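Local coordinates for fucolectin-related protein (Streptococcus pneumoniae, PDB 2WMF), which probably hydrolyses host blood-group carbohydrate antigens, as the catalytic module of a family 98 glycoside hydrolase, at residues Q28-I33 with A171-H176; Y73-L78 with P114-I119; A175-H180 with K205-A210. All coordinates share one frame; numbering follows the deposited sequence.

Interaction 1. Residues Q28-I33 with A171-H176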
loop_
_atom_site.group_PDB
_atom_site.type_symbol
_atom_site.label_atom_id
_atom_site.label_comp_id
_atom_site.label_asym_id
_atom_site.label_seq_id
_atom_site.Cartn_x
_atom_site.Cartn_y
_atom_site.Cartn_z
ATOM N N GLN A 28 5.816 -13.370 24.145
ATOM C CA GLN A 28 6.390 -12.271 23.390
ATOM C C GLN A 28 5.898 -12.366 21.950
ATOM O O GLN A 28 5.689 -13.459 21.427
ATOM C CB GLN A 28 7.896 -12.289 23.438
ATOM C CG GLN A 28 8.545 -11.133 22.663
ATOM C CD GLN A 28 10.020 -11.151 22.773
ATOM O OE1 GLN A 28 10.579 -12.159 23.093
ATOM N NE2 GLN A 28 10.664 -10.027 22.502
ATOM N N MET A 29 5.662 -11.207 21.360
ATOM C CA MET A 29 5.252 -11.161 19.975
ATOM C C MET A 29 6.391 -11.685 19.092
ATOM O O MET A 29 7.596 -11.397 19.300
ATOM C CB MET A 29 4.839 -9.749 19.597
ATOM C CG MET A 29 3.641 -9.216 20.360
ATOM S SD MET A 29 2.130 -10.140 20.078
ATOM C CE MET A 29 1.858 -9.877 18.307
ATOM N N ARG A 30 5.999 -12.469 18.096
ATOM C CA ARG A 30 6.947 -13.019 17.140
ATOM C C ARG A 30 7.502 -12.007 16.129
ATOM O O ARG A 30 8.560 -12.228 15.566
ATOM C CB ARG A 30 6.304 -14.189 16.387
ATOM C CG ARG A 30 5.972 -15.379 17.280
ATOM C CD ARG A 30 5.504 -16.634 16.466
ATOM N NE ARG A 30 5.295 -17.779 17.372
ATOM C CZ ARG A 30 5.586 -19.044 17.112
ATOM N NH1 ARG A 30 6.050 -19.448 15.961
ATOM N NH2 ARG A 30 5.443 -19.935 18.087
ATOM N N THR A 31 6.718 -10.958 15.890
ATOM C CA THR A 31 7.081 -9.822 15.032
ATOM C C THR A 31 6.650 -8.559 15.765
ATOM O O THR A 31 5.558 -8.531 16.321
ATOM C CB THR A 31 6.351 -9.886 13.661
ATOM O OG1 THR A 31 6.488 -11.198 13.099
ATOM C CG2 THR A 31 6.902 -8.790 12.702
ATOM N N THR A 32 7.518 -7.544 15.801
ATOM C CA THR A 32 7.190 -6.241 16.329
ATOM C C THR A 32 6.718 -5.405 15.128
ATOM O O THR A 32 7.478 -5.171 14.190
ATOM C CB THR A 32 8.391 -5.599 16.999
ATOM O OG1 THR A 32 8.733 -6.383 18.145
ATOM C CG2 THR A 32 8.102 -4.189 17.420
ATOM N N ILE A 33 5.441 -5.042 15.158
ATOM C CA ILE A 33 4.812 -4.251 14.087
ATOM C C ILE A 33 4.191 -3.016 14.714
ATOM O O ILE A 33 3.300 -3.120 15.560
ATOM C CB ILE A 33 3.685 -5.038 13.340
ATOM C CG1 ILE A 33 4.202 -6.383 12.846
ATOM C CG2 ILE A 33 3.132 -4.164 12.204
ATOM C CD1 ILE A 33 3.137 -7.303 12.215
ATOM N N ALA A 171 -2.949 -15.549 18.775
ATOM C CA ALA A 171 -2.736 -14.830 20.047
ATOM C C ALA A 171 -2.016 -15.727 21.060
ATOM O O ALA A 171 -1.225 -15.240 21.885
ATOM C CB ALA A 171 -4.085 -14.311 20.616
ATOM N N LYS A 172 -2.291 -17.019 20.996
ATOM C CA LYS A 172 -1.660 -17.987 21.905
ATOM C C LYS A 172 -0.133 -18.008 21.735
ATOM O O LYS A 172 0.637 -18.255 22.701
ATOM C CB LYS A 172 -2.300 -19.349 21.677
ATOM C CG LYS A 172 -1.734 -20.475 22.495
ATOM C CD LYS A 172 -2.552 -21.782 22.328
ATOM C CE LYS A 172 -1.818 -22.992 22.910
ATOM N NZ LYS A 172 -2.469 -24.266 22.571
ATOM N N TYR A 173 0.322 -17.746 20.509
ATOM C CA TYR A 173 1.720 -17.901 20.138
ATOM C C TYR A 173 2.417 -16.576 19.795
ATOM O O TYR A 173 3.517 -16.598 19.284
ATOM C CB TYR A 173 1.841 -18.911 18.962
ATOM C CG TYR A 173 1.525 -20.344 19.404
ATOM C CD1 TYR A 173 2.478 -21.073 20.108
ATOM C CD2 TYR A 173 0.266 -20.909 19.214
ATOM C CE1 TYR A 173 2.200 -22.359 20.574
ATOM C CE2 TYR A 173 -0.034 -22.193 19.670
ATOM C CZ TYR A 173 0.931 -22.917 20.357
ATOM O OH TYR A 173 0.708 -24.205 20.865
ATOM N N GLY A 174 1.772 -15.435 20.052
ATOM C CA GLY A 174 2.381 -14.144 19.760
ATOM C C GLY A 174 2.494 -13.834 18.280
ATOM O O GLY A 174 3.318 -13.019 17.873
ATOM N N ALA A 175 1.642 -14.492 17.494
ATOM C CA ALA A 175 1.662 -14.369 16.060
ATOM C C ALA A 175 0.633 -13.358 15.556
ATOM O O ALA A 175 -0.175 -12.822 16.345
ATOM C CB ALA A 175 1.426 -15.744 15.435
ATOM N N HIS A 176 0.665 -13.095 14.245
ATOM C CA HIS A 176 -0.305 -12.168 13.611
ATOM C C HIS A 176 -1.206 -12.877 12.584
ATOM O O HIS A 176 -0.739 -13.683 11.789
ATOM C CB HIS A 176 0.416 -11.020 12.912
ATOM C CG HIS A 176 1.013 -10.012 13.849
ATOM N ND1 HIS A 176 2.314 -10.096 14.321
ATOM C CD2 HIS A 176 0.473 -8.899 14.402
ATOM C CE1 HIS A 176 2.534 -9.080 15.143
ATOM N NE2 HIS A 176 1.432 -8.328 15.201
HETATM O O HOH W 1 5.378 -18.908 20.819
HETATM O O HOH W 2 4.212 -12.219 14.123
#
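Arg30 meets the turn at Tyr173 and Gly174 with both backbone and side chain. Its backbone N donates a nearly straight bond to Gly174 O (2.7 Å), while NE reaches Tyr173 O at 2.9 Å along a more bent path, the acceptor standing at the guanidinium edge but 18° out of its plane. CG lies anti to the carbonyl carbon (chi1 -65°) and the chain is extended from there to NE, which carries the guanidinium alongside the Tyr173 side chain with the two planes almost perpendicular. NH2 approaches the ring obliquely, 3.8 Å from Tyr173 CD1, and shares a water with Tyr173 O, the water's bond to that carbonyl being weak. The guanidinium is fixed further by Phe137 O, Tyr140 O and Leu143 O, and the Tyr173 hydroxyl by Asp134. Gly174 has positive phi, and its CA packs against Gln28 O. This N-terminal run precedes the first strand of a (beta/alpha)8 barrel and passes across the N-terminal end of the barrel, where residues 171-176 link helix 159-172 to strand 176-180. His176, at the start of that strand, is met from several directions. Ile33 CD1 sits over the centre of one ring face in a CH-pi contact, 3.5 Å from the centroid. Thr31 O lies in the ring plane at the edge, 3.3 Å from His176 CE1, and a water joins Thr31 OG1 to His176 ND1. Met29, bent at chi2 and chi3 (both -63°), folds back so that SD passes near Gly174 and CE arrives obliquely, 3.3 Å from His176 CE1; its side chain crosses that of His176 at about a right angle.

Interaction 2. Residues Y73-L78 with P114-I119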
loop_
_atom_site.group_PDB
_atom_site.type_symbol
_atom_site.label_atom_id
_atom_site.label_comp_id
_atom_site.label_asym_id
_atom_site.label_seq_id
_atom_site.Cartn_x
_atom_site.Cartn_y
_atom_site.Cartn_z
ATOM N N TYR A 73 12.564 -5.793 9.113
ATOM C CA TYR A 73 11.212 -5.289 8.934
ATOM C C TYR A 73 10.479 -6.029 7.813
ATOM O O TYR A 73 9.563 -5.484 7.226
ATOM C CB TYR A 73 11.287 -3.788 8.617
ATOM C CG TYR A 73 12.076 -3.015 9.641
ATOM C CD1 TYR A 73 11.539 -2.736 10.884
ATOM C CD2 TYR A 73 13.363 -2.611 9.360
ATOM C CE1 TYR A 73 12.271 -2.046 11.833
ATOM C CE2 TYR A 73 14.126 -1.940 10.318
ATOM C CZ TYR A 73 13.561 -1.645 11.534
ATOM O OH TYR A 73 14.317 -0.949 12.516
ATOM N N ALA A 74 10.900 -7.250 7.560
ATOM C CA ALA A 74 10.407 -8.030 6.399
ATOM C C ALA A 74 10.058 -9.478 6.729
ATOM O O ALA A 74 10.583 -10.055 7.677
ATOM C CB ALA A 74 11.422 -7.983 5.235
ATOM N N ALA A 75 9.237 -10.079 5.880
ATOM C CA ALA A 75 8.915 -11.473 5.931
ATOM C C ALA A 75 8.453 -11.926 4.557
ATOM O O ALA A 75 8.082 -11.104 3.709
ATOM C CB ALA A 75 7.839 -11.763 6.963
ATOM N N ILE A 76 8.451 -13.226 4.384
ATOM C CA ILE A 76 8.033 -13.875 3.159
ATOM C C ILE A 76 6.655 -14.524 3.326
ATOM O O ILE A 76 6.398 -15.296 4.274
ATOM C CB ILE A 76 9.053 -14.946 2.700
ATOM C CG1 ILE A 76 10.448 -14.319 2.530
ATOM C CG2 ILE A 76 8.574 -15.624 1.413
ATOM C CD1 ILE A 76 10.519 -13.146 1.532
ATOM N N GLU A 77 5.757 -14.200 2.404
ATOM C CA GLU A 77 4.415 -14.813 2.364
ATOM C C GLU A 77 4.508 -16.086 1.507
ATOM O O GLU A 77 5.172 -16.096 0.470
ATOM C CB GLU A 77 3.387 -13.852 1.727
ATOM C CG GLU A 77 2.118 -14.590 1.239
ATOM C CD GLU A 77 1.185 -13.771 0.383
ATOM O OE1 GLU A 77 0.958 -12.600 0.691
ATOM O OE2 GLU A 77 0.605 -14.321 -0.609
ATOM N N LEU A 78 3.913 -17.163 2.014
ATOM C CA LEU A 78 3.873 -18.434 1.329
ATOM C C LEU A 78 2.443 -18.741 0.969
ATOM O O LEU A 78 1.649 -19.032 1.817
ATOM C CB LEU A 78 4.454 -19.552 2.204
ATOM C CG LEU A 78 5.972 -19.460 2.470
ATOM C CD1 LEU A 78 6.335 -20.450 3.624
ATOM C CD2 LEU A 78 6.816 -19.778 1.230
ATOM N N PRO A 114 11.786 -15.526 8.202
ATOM C CA PRO A 114 10.425 -15.347 8.770
ATOM C C PRO A 114 9.349 -15.503 7.684
ATOM O O PRO A 114 9.473 -14.902 6.616
ATOM C CB PRO A 114 10.450 -13.924 9.338
ATOM C CG PRO A 114 11.489 -13.205 8.573
ATOM C CD PRO A 114 12.545 -14.254 8.200
ATOM N N VAL A 115 8.343 -16.318 7.959
ATOM C CA VAL A 115 7.284 -16.567 7.016
ATOM C C VAL A 115 5.878 -16.441 7.596
ATOM O O VAL A 115 5.654 -16.616 8.799
ATOM C CB VAL A 115 7.452 -17.949 6.329
ATOM C CG1 VAL A 115 8.782 -18.042 5.544
ATOM C CG2 VAL A 115 7.296 -19.106 7.360
ATOM N N PHE A 116 4.931 -16.121 6.693
ATOM C CA PHE A 116 3.494 -16.184 6.945
ATOM C C PHE A 116 2.858 -17.103 5.886
ATOM O O PHE A 116 3.238 -17.026 4.745
ATOM C CB PHE A 116 2.869 -14.778 6.756
ATOM C CG PHE A 116 3.190 -13.807 7.869
ATOM C CD1 PHE A 116 2.253 -13.503 8.826
ATOM C CD2 PHE A 116 4.420 -13.162 7.901
ATOM C CE1 PHE A 116 2.535 -12.584 9.848
ATOM C CE2 PHE A 116 4.730 -12.232 8.934
ATOM C CZ PHE A 116 3.783 -11.975 9.910
ATOM N N LEU A 117 1.909 -17.941 6.302
ATOM C CA LEU A 117 1.211 -18.877 5.421
ATOM C C LEU A 117 -0.156 -18.315 5.056
ATOM O O LEU A 117 -0.885 -17.866 5.924
ATOM C CB LEU A 117 0.975 -20.229 6.090
ATOM C CG LEU A 117 2.148 -20.985 6.700
ATOM C CD1 LEU A 117 1.625 -22.314 7.287
ATOM C CD2 LEU A 117 3.218 -21.161 5.645
ATOM N N VAL A 118 -0.500 -18.353 3.771
ATOM C CA VAL A 118 -1.868 -18.050 3.326
ATOM C C VAL A 118 -2.690 -19.318 3.538
ATOM O O VAL A 118 -2.450 -20.325 2.859
ATOM C CB VAL A 118 -1.944 -17.641 1.850
ATOM C CG1 VAL A 118 -3.401 -17.356 1.471
ATOM C CG2 VAL A 118 -1.007 -16.421 1.534
ATOM N N ILE A 119 -3.594 -19.281 4.505
ATOM C CA ILE A 119 -4.437 -20.443 4.851
ATOM C C ILE A 119 -5.918 -20.273 4.550
ATOM O O ILE A 119 -6.674 -21.234 4.671
ATOM C CB ILE A 119 -4.238 -20.923 6.305
ATOM C CG1 ILE A 119 -4.832 -19.922 7.314
ATOM C CG2 ILE A 119 -2.693 -21.184 6.573
ATOM C CD1 ILE A 119 -4.869 -20.469 8.721
#
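Leu78 sets its side chain against Val115 and Leu117, the residues that point to the same side of two neighbouring parallel strands. Its CB stands 3.8 Å from Phe116 O and a little farther from Leu117 CD2. With CG anti to the carbonyl carbon (chi1 -68°), the chain turns so that CG presents one methyl to the neighbouring strand: CD1 touches both Leu117 CD2 and Val115 CB, 3.8 Å from each. The strands 74-78 and 115-119 are inclined at 23° to each other and belong to the beta-alpha-beta unit whose helix, 95-111, makes the crossover; they are the second and third strands of the (beta/alpha)8 barrel. Four backbone bonds join them in the alternating parallel pattern: Ile76 N to Pro114 O, Phe116 N to Ile76 O, Leu78 N to Phe116 O (2.8 Å) and Val118 N to Leu78 O (3.0 Å). Ile76 O also receives the CA-H of Val115 at 3.1 Å from its CA. On the outer side Ile76 turns its end away toward helix 59-64. On the inner side Ala75 CB lies in the plane of the Phe116 ring, at its edge, 3.7 Å from Phe116 CE2, and Phe116 packs on Leu41 and Leu147 as well. Glu77 is extended, with CG anti to the backbone N (chi1 161°), and lays its chain across Val118, OE2 coming 3.4 Å from Val118 CG2. The chemistry is thus divided: peptide groups satisfy one another along the seam, hydrocarbon packs on both sides, and the Glu77 carboxylate, among apolar neighbours, accepts a hydrogen bond through OE1 from Asn291 ND2, on a strand beyond the adjacent 39-45.

Interaction 3. Residues A175-H180 with K205-A210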
loop_
_atom_site.group_PDB
_atom_site.type_symbol
_atom_site.label_atom_id
_atom_site.label_comp_id
_atom_site.label_asym_id
_atom_site.label_seq_id
_atom_site.Cartn_x
_atom_site.Cartn_y
_atom_site.Cartn_z
ATOM N N ALA A 175 1.642 -14.492 17.494
ATOM C CA ALA A 175 1.662 -14.369 16.060
ATOM C C ALA A 175 0.633 -13.358 15.556
ATOM O O ALA A 175 -0.175 -12.822 16.345
ATOM C CB ALA A 175 1.426 -15.744 15.435
ATOM N N HIS A 176 0.665 -13.095 14.245
ATOM C CA HIS A 176 -0.305 -12.168 13.611
ATOM C C HIS A 176 -1.206 -12.877 12.584
ATOM O O HIS A 176 -0.739 -13.683 11.789
ATOM C CB HIS A 176 0.416 -11.020 12.912
ATOM C CG HIS A 176 1.013 -10.012 13.849
ATOM N ND1 HIS A 176 2.314 -10.096 14.321
ATOM C CD2 HIS A 176 0.473 -8.899 14.402
ATOM C CE1 HIS A 176 2.534 -9.080 15.143
ATOM N NE2 HIS A 176 1.432 -8.328 15.201
ATOM N N PHE A 177 -2.477 -12.515 12.617
ATOM C CA PHE A 177 -3.461 -12.885 11.615
ATOM C C PHE A 177 -3.654 -11.649 10.753
ATOM O O PHE A 177 -4.035 -10.576 11.249
ATOM C CB PHE A 177 -4.786 -13.291 12.267
ATOM C CG PHE A 177 -5.841 -13.824 11.285
ATOM C CD1 PHE A 177 -5.859 -15.156 10.948
ATOM C CD2 PHE A 177 -6.739 -12.953 10.655
ATOM C CE1 PHE A 177 -6.783 -15.674 10.050
ATOM C CE2 PHE A 177 -7.675 -13.438 9.773
ATOM C CZ PHE A 177 -7.694 -14.788 9.446
ATOM N N ILE A 178 -3.390 -11.812 9.459
ATOM C CA ILE A 178 -3.421 -10.678 8.492
ATOM C C ILE A 178 -4.525 -10.950 7.471
ATOM O O ILE A 178 -4.457 -11.935 6.724
ATOM C CB ILE A 178 -2.066 -10.458 7.798
ATOM C CG1 ILE A 178 -0.964 -10.260 8.852
ATOM C CG2 ILE A 178 -2.134 -9.237 6.806
ATOM C CD1 ILE A 178 0.396 -9.954 8.276
ATOM N N TRP A 179 -5.517 -10.053 7.447
ATOM C CA TRP A 179 -6.695 -10.208 6.573
ATOM C C TRP A 179 -6.728 -9.110 5.490
ATOM O O TRP A 179 -6.953 -7.959 5.815
ATOM C CB TRP A 179 -8.002 -10.164 7.401
ATOM C CG TRP A 179 -9.238 -10.613 6.662
ATOM C CD1 TRP A 179 -9.423 -10.674 5.300
ATOM C CD2 TRP A 179 -10.465 -11.047 7.249
ATOM N NE1 TRP A 179 -10.686 -11.106 5.015
ATOM C CE2 TRP A 179 -11.356 -11.332 6.190
ATOM C CE3 TRP A 179 -10.909 -11.210 8.577
ATOM C CZ2 TRP A 179 -12.652 -11.811 6.422
ATOM C CZ3 TRP A 179 -12.174 -11.664 8.812
ATOM C CH2 TRP A 179 -13.047 -11.956 7.737
ATOM N N HIS A 180 -6.478 -9.478 4.230
ATOM C CA HIS A 180 -6.552 -8.542 3.098
ATOM C C HIS A 180 -7.903 -8.711 2.415
ATOM O O HIS A 180 -8.271 -9.811 1.948
ATOM C CB HIS A 180 -5.466 -8.844 2.048
ATOM C CG HIS A 180 -4.066 -8.495 2.460
ATOM N ND1 HIS A 180 -3.592 -7.198 2.499
ATOM C CD2 HIS A 180 -3.014 -9.292 2.766
ATOM C CE1 HIS A 180 -2.311 -7.211 2.843
ATOM N NE2 HIS A 180 -1.928 -8.466 2.999
ATOM N N LYS A 205 -4.187 -6.935 19.442
ATOM C CA LYS A 205 -2.713 -6.952 19.315
ATOM C C LYS A 205 -2.215 -7.822 18.149
ATOM O O LYS A 205 -1.213 -7.485 17.491
ATOM C CB LYS A 205 -2.042 -7.414 20.627
ATOM C CG LYS A 205 -0.585 -7.119 20.633
ATOM C CD LYS A 205 0.162 -7.302 21.933
ATOM C CE LYS A 205 1.637 -6.718 21.687
ATOM N NZ LYS A 205 1.940 -5.192 21.461
ATOM N N ASN A 206 -2.899 -8.933 17.906
ATOM C CA ASN A 206 -2.446 -9.960 16.950
ATOM C C ASN A 206 -3.117 -9.850 15.593
ATOM O O ASN A 206 -2.852 -10.669 14.723
ATOM C CB ASN A 206 -2.732 -11.348 17.518
ATOM C CG ASN A 206 -2.097 -11.553 18.888
ATOM O OD1 ASN A 206 -0.945 -12.018 19.011
ATOM N ND2 ASN A 206 -2.848 -11.237 19.910
ATOM N N LEU A 207 -3.939 -8.813 15.410
ATOM C CA LEU A 207 -4.751 -8.690 14.191
ATOM C C LEU A 207 -4.242 -7.529 13.325
ATOM O O LEU A 207 -4.017 -6.445 13.825
ATOM C CB LEU A 207 -6.212 -8.421 14.533
ATOM C CG LEU A 207 -7.255 -8.338 13.405
ATOM C CD1 LEU A 207 -7.219 -9.629 12.514
ATOM C CD2 LEU A 207 -8.659 -8.032 13.954
ATOM N N VAL A 208 -4.120 -7.779 12.032
ATOM C CA VAL A 208 -3.881 -6.740 11.029
ATOM C C VAL A 208 -5.019 -6.817 10.009
ATOM O O VAL A 208 -5.234 -7.892 9.419
ATOM C CB VAL A 208 -2.570 -6.952 10.272
ATOM C CG1 VAL A 208 -2.371 -5.805 9.275
ATOM C CG2 VAL A 208 -1.381 -7.112 11.279
ATOM N N LEU A 209 -5.758 -5.714 9.832
ATOM C CA LEU A 209 -6.807 -5.635 8.811
ATOM C C LEU A 209 -6.224 -4.768 7.677
ATOM O O LEU A 209 -5.545 -3.759 7.919
ATOM C CB LEU A 209 -8.106 -5.079 9.395
ATOM C CG LEU A 209 -8.758 -5.962 10.488
ATOM C CD1 LEU A 209 -10.033 -5.311 11.109
ATOM C CD2 LEU A 209 -8.955 -7.399 9.957
ATOM N N ALA A 210 -6.453 -5.176 6.442
ATOM C CA ALA A 210 -5.768 -4.555 5.304
ATOM C C ALA A 210 -6.596 -4.544 4.036
ATOM O O ALA A 210 -7.418 -5.415 3.799
ATOM C CB ALA A 210 -4.380 -5.252 5.063
HETATM O O HOH W 3 1.372 -5.998 16.832
#
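Ala175 O abuts Asn206 CB at 3.2 Å, just before strands 176-180 and 207-210 begin to pair. At His176 the CA-H points to Asn206 O, and a water in the plane of the imidazole, at its edge, lies 2.8 Å from His176 NE2 and also donates to Lys205 O. Asn206 O also takes the backbone N of Phe177 at 2.8 Å, so one carbonyl receives two neighbouring donors and opens the parallel pairing. Phe177 O in turn accepts Val208 N. The Phe177 side chain, with CG anti to the backbone N (chi1 -175°), runs beside that of Leu207; Leu207 CD1 lies at the ring edge, 3.8 Å from Phe177 CD2. Ile178 turns to the barrel interior, alongside Val208, CG1 against Val208 CB at 3.9 Å. Trp179 is back on the outer side: its N bonds Val208 O, its O accepts a bent bond from Ala210 N (135° at the hydrogen), and its CB rests on Leu209 CD2 at 3.9 Å, while NE1 is hydrogen-bonded to Asp181 OD2. His180 faces inward and brings ND1 within 3.3 Å of Ala210 CB; that nitrogen is hydrogen-bonded to Thr211 O. These are the fifth and sixth strands of the (beta/alpha)8 barrel. Strand 143-149 bonds to the other edge of 176-180, Phe177 packs on helix 159-172, and Trp179 and Leu209 pack against helix 184-192, with the indole also meeting Phe196 edge to face.

Interactions 2 and 3 are buried strand pairings of one (beta/alpha)8 barrel, joining its second and third and its fifth and sixth strands; interaction 1 is partly buried and lies at the N-terminal end of the barrel. The strand pairs rest on regular backbone bonds with packing inside and outside, whereas interaction 1 relies on an arginine, carbonyls, waters and a histidine face. Interactions 1 and 3 share Ala175 and His176, and Met29 packs on Lys205 and Asn206. Inside the barrel Phe116 of interaction 2 meets Ile178 of interaction 3, Phe116 CE1 to Ile178 CD1 at 3.7 Å, and its ring also approaches Thr31 of interaction 1.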